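Local atomic coordinates of hypoxanthine-guanine-xanthine phosphoribosyltransferase (Tritrichomonas foetus, PDB entry 1HGX), a protein that salvages host purine bases for a protozoan parasite, transferring the phosphoribosyl group of phosphoribosyl diphosphate to hypoxanthine, guanine or xanthine to give IMP, GMP or XMP. Residues Asp103-Gly108 / Leu131-Ile136. Residues are numbered along the deposited sequence; the frame is centred on the assembly and turned at random.
Sequences DIIDTG and LCDKDI. With 5GP (guanosine-5'-monophosphate), chain C.
Strand 104-105 runs parallel to strand 132-134 at the edge of the sheet, and three backbone hydrogen bonds fix the register. Cys132 N reaches Asp103 O at 2.8 Å, in the carbonyl plane; Lys134 N binds Ile105 O, also in plane; between them Ile105 N meets Cys132 O from 30° above the carbonyl plane. On the nucleotide side of the pair, Ile104 CG1, anti to its backbone N, rests on Cys132 CB at 3.8 Å, and the Ile104 side chain crosses that of Lys134 obliquely, CD1 touching CE. Ile104 CG2 is left against the ribose, 3.4 Å from C2' of GMP. Ile136 CD1 packs against Thr107 CA.

Lys134 stays extended until a bend at chi3 (-67°) carries NZ to the guanine edge, where it donates to O6 (3.0 Å) and N7 (3.2 Å) as well as Arg155 O. Asp106 lies alongside, its OD2 in a long salt bridge of 3.9 Å to Lys134 NZ, which may reinforce the lysine's charge. Asp103 OD1 takes the ribose O2' and its neighbour Ile104 N. The backbone N atoms of Asp106, Thr107 and Gly108, with Thr107 OG1, wrap the 5'-phosphate: this is the PRPP-binding motif of type I phosphoribosyltransferases, with Asp106 the proton acceptor by analogy with relatives.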
ATOM      1  N   ASP A 103      -3.912   8.293  -7.858  1.00 11.65           N
ATOM      2  CA  ASP A 103      -5.303   7.863  -7.842  1.00 13.15           C
ATOM      3  C   ASP A 103      -6.207   8.599  -8.839  1.00 13.56           C
ATOM      4  O   ASP A 103      -6.861   7.964  -9.666  1.00 11.68           O
ATOM      5  CB  ASP A 103      -5.899   7.857  -6.409  1.00 13.63           C
ATOM      6  CG  ASP A 103      -5.696   9.178  -5.630  1.00 16.41           C
ATOM      7  OD1 ASP A 103      -5.324  10.225  -6.198  1.00 14.13           O
ATOM      8  OD2 ASP A 103      -5.937   9.155  -4.405  1.00 16.28           O
ATOM      9  N   ILE A 104      -6.216   9.928  -8.790  1.00 11.35           N
ATOM     10  CA  ILE A 104      -7.045  10.708  -9.697  1.00  9.40           C
ATOM     11  C   ILE A 104      -6.441  12.089  -9.935  1.00 11.77           C
ATOM     12  O   ILE A 104      -5.826  12.678  -9.043  1.00 14.84           O
ATOM     13  CB  ILE A 104      -8.498  10.848  -9.155  1.00 12.59           C
ATOM     14  CG1 ILE A 104      -9.407  11.543 -10.178  1.00 12.52           C
ATOM     15  CG2 ILE A 104      -8.512  11.609  -7.842  1.00 14.33           C
ATOM     16  CD1 ILE A 104     -10.865  11.470  -9.807  1.00 10.06           C
ATOM     17  N   ILE A 105      -6.538  12.550 -11.175  1.00  9.58           N
ATOM     18  CA  ILE A 105      -6.041  13.865 -11.555  1.00 11.05           C
ATOM     19  C   ILE A 105      -7.268  14.728 -11.839  1.00 14.73           C
ATOM     20  O   ILE A 105      -8.093  14.391 -12.693  1.00 16.74           O
ATOM     21  CB  ILE A 105      -5.113  13.778 -12.778  1.00 11.02           C
ATOM     22  CG1 ILE A 105      -3.820  13.052 -12.370  1.00 13.36           C
ATOM     23  CG2 ILE A 105      -4.803  15.177 -13.328  1.00 11.44           C
ATOM     24  CD1 ILE A 105      -2.830  12.869 -13.485  1.00 18.39           C
ATOM     25  N   ASP A 106      -7.421  15.783 -11.046  1.00 13.49           N
ATOM     26  CA  ASP A 106      -8.544  16.698 -11.168  1.00 14.97           C
ATOM     27  C   ASP A 106      -8.126  17.919 -11.999  1.00 14.51           C
ATOM     28  O   ASP A 106      -8.198  17.882 -13.222  1.00 13.23           O
ATOM     29  CB  ASP A 106      -9.013  17.096  -9.764  1.00 16.91           C
ATOM     30  CG  ASP A 106     -10.334  17.848  -9.765  1.00 21.75           C
ATOM     31  OD1 ASP A 106     -10.817  18.278 -10.835  1.00 18.44           O
ATOM     32  OD2 ASP A 106     -10.892  18.018  -8.662  1.00 25.84           O
ATOM     33  N   THR A 107      -7.678  18.995 -11.353  1.00 15.09           N
ATOM     34  CA  THR A 107      -7.266  20.186 -12.092  1.00 15.23           C
ATOM     35  C   THR A 107      -5.854  20.036 -12.634  1.00 14.54           C
ATOM     36  O   THR A 107      -5.421  20.820 -13.482  1.00 15.99           O
ATOM     37  CB  THR A 107      -7.296  21.438 -11.213  1.00 18.32           C
ATOM     38  OG1 THR A 107      -6.285  21.337 -10.204  1.00 18.10           O
ATOM     39  CG2 THR A 107      -8.662  21.600 -10.553  1.00 19.74           C
ATOM     40  N   GLY A 108      -5.120  19.064 -12.103  1.00 15.19           N
ATOM     41  CA  GLY A 108      -3.760  18.839 -12.550  1.00 12.40           C
ATOM     42  C   GLY A 108      -2.708  19.554 -11.720  1.00 14.48           C
ATOM     43  O   GLY A 108      -1.513  19.320 -11.914  1.00 15.43           O
ATOM     44  N   LEU A 131      -5.095   6.110 -11.890  1.00  7.34           N
ATOM     45  CA  LEU A 131      -6.241   5.214 -11.930  1.00 10.01           C
ATOM     46  C   LEU A 131      -7.368   5.941 -12.660  1.00 13.20           C
ATOM     47  O   LEU A 131      -7.983   5.379 -13.573  1.00 13.69           O
ATOM     48  CB  LEU A 131      -6.683   4.842 -10.516  1.00 11.84           C
ATOM     49  CG  LEU A 131      -7.513   3.579 -10.221  1.00 22.08           C
ATOM     50  CD1 LEU A 131      -8.684   3.967  -9.349  1.00 22.97           C
ATOM     51  CD2 LEU A 131      -7.987   2.850 -11.465  1.00 15.47           C
ATOM     52  N   CYS A 132      -7.591   7.201 -12.296  1.00 12.33           N
ATOM     53  CA  CYS A 132      -8.647   7.994 -12.916  1.00 13.90           C
ATOM     54  C   CYS A 132      -8.215   9.371 -13.349  1.00 11.27           C
ATOM     55  O   CYS A 132      -7.293   9.964 -12.784  1.00 12.15           O
ATOM     56  CB  CYS A 132      -9.835   8.186 -11.957  1.00 15.05           C
ATOM     57  SG  CYS A 132     -10.758   6.721 -11.511  1.00 16.16           S
ATOM     58  N   ASP A 133      -8.890   9.869 -14.371  1.00 12.14           N
ATOM     59  CA  ASP A 133      -8.671  11.219 -14.852  1.00 13.60           C
ATOM     60  C   ASP A 133     -10.072  11.840 -14.848  1.00 15.61           C
ATOM     61  O   ASP A 133     -10.963  11.361 -15.552  1.00 14.92           O
ATOM     62  CB  ASP A 133      -8.101  11.231 -16.265  1.00 12.59           C
ATOM     63  CG  ASP A 133      -7.838  12.634 -16.768  1.00 16.26           C
ATOM     64  OD1 ASP A 133      -7.708  13.557 -15.937  1.00 20.08           O
ATOM     65  OD2 ASP A 133      -7.748  12.815 -17.993  1.00 18.52           O
ATOM     66  N   LYS A 134     -10.287  12.844 -14.005  1.00 12.90           N
ATOM     67  CA  LYS A 134     -11.587  13.499 -13.932  1.00 17.20           C
ATOM     68  C   LYS A 134     -11.757  14.432 -15.130  1.00 18.52           C
ATOM     69  O   LYS A 134     -10.925  15.295 -15.379  1.00 16.38           O
ATOM     70  CB  LYS A 134     -11.722  14.282 -12.623  1.00 16.55           C
ATOM     71  CG  LYS A 134     -13.129  14.813 -12.393  1.00 19.87           C
ATOM     72  CD  LYS A 134     -13.276  15.527 -11.059  1.00 21.63           C
ATOM     73  CE  LYS A 134     -13.122  14.581  -9.896  1.00 19.47           C
ATOM     74  NZ  LYS A 134     -13.559  15.207  -8.623  1.00 17.03           N
ATOM     75  N   ASP A 135     -12.809  14.222 -15.907  1.00 21.96           N
ATOM     76  CA  ASP A 135     -13.056  15.055 -17.074  1.00 27.36           C
ATOM     77  C   ASP A 135     -13.714  16.368 -16.666  1.00 27.23           C
ATOM     78  O   ASP A 135     -14.926  16.428 -16.445  1.00 26.90           O
ATOM     79  CB  ASP A 135     -13.937  14.317 -18.084  1.00 32.59           C
ATOM     80  CG  ASP A 135     -14.092  15.068 -19.396  1.00 35.06           C
ATOM     81  OD1 ASP A 135     -13.387  16.080 -19.622  1.00 35.96           O
ATOM     82  OD2 ASP A 135     -14.921  14.624 -20.213  1.00 39.36           O
ATOM     83  N   ILE A 136     -12.898  17.411 -16.552  1.00 25.63           N
ATOM     84  CA  ILE A 136     -13.380  18.730 -16.180  1.00 25.09           C
ATOM     85  C   ILE A 136     -13.171  19.698 -17.345  1.00 26.56           C
ATOM     86  O   ILE A 136     -13.300  20.911 -17.189  1.00 28.94           O
ATOM     87  CB  ILE A 136     -12.651  19.263 -14.927  1.00 20.94           C
ATOM     88  CG1 ILE A 136     -11.165  19.468 -15.221  1.00 21.17           C
ATOM     89  CG2 ILE A 136     -12.822  18.290 -13.773  1.00 19.29           C
ATOM     90  CD1 ILE A 136     -10.435  20.268 -14.163  1.00 20.44           C
TER
HETATM   91  P   5GP C 600      -5.753  18.282  -8.508  1.00 13.99           P
HETATM   92  O1P 5GP C 600      -5.550  17.497  -9.745  1.00 15.37           O
HETATM   93  O2P 5GP C 600      -4.506  18.841  -7.981  1.00 16.67           O
HETATM   94  O3P 5GP C 600      -6.850  19.254  -8.670  1.00 16.13           O
HETATM   95  O5' 5GP C 600      -6.392  17.290  -7.489  1.00 15.36           O
HETATM   96  C5' 5GP C 600      -6.054  15.917  -7.346  1.00 16.91           C
HETATM   97  C4' 5GP C 600      -6.019  15.608  -5.904  1.00 22.03           C
HETATM   98  O4' 5GP C 600      -7.303  15.714  -5.266  1.00 22.33           O
HETATM   99  C3' 5GP C 600      -5.535  14.213  -5.654  1.00 25.87           C
HETATM  100  O3' 5GP C 600      -4.960  14.250  -4.353  1.00 32.08           O
HETATM  101  C2' 5GP C 600      -6.827  13.497  -5.596  1.00 25.01           C
HETATM  102  O2' 5GP C 600      -6.681  12.295  -4.855  1.00 29.54           O
HETATM  103  C1' 5GP C 600      -7.819  14.436  -4.910  1.00 22.31           C
HETATM  104  N9  5GP C 600      -9.193  14.282  -5.528  1.00 21.65           N
HETATM  105  C8  5GP C 600      -9.624  14.846  -6.719  1.00 21.07           C
HETATM  106  N7  5GP C 600     -10.841  14.507  -7.066  1.00 19.13           N
HETATM  107  C5  5GP C 600     -11.271  13.637  -6.061  1.00 18.56           C
HETATM  108  C6  5GP C 600     -12.473  12.864  -5.986  1.00 18.25           C
HETATM  109  O6  5GP C 600     -13.458  12.936  -6.720  1.00 16.34           O
HETATM  110  N1  5GP C 600     -12.459  11.951  -4.940  1.00 19.65           N
HETATM  111  C2  5GP C 600     -11.408  11.801  -4.041  1.00 21.74           C
HETATM  112  N2  5GP C 600     -11.601  10.962  -3.020  1.00 19.06           N
HETATM  113  N3  5GP C 600     -10.280  12.552  -4.083  1.00 21.32           N
HETATM  114  C4  5GP C 600     -10.255  13.436  -5.139  1.00 21.23           C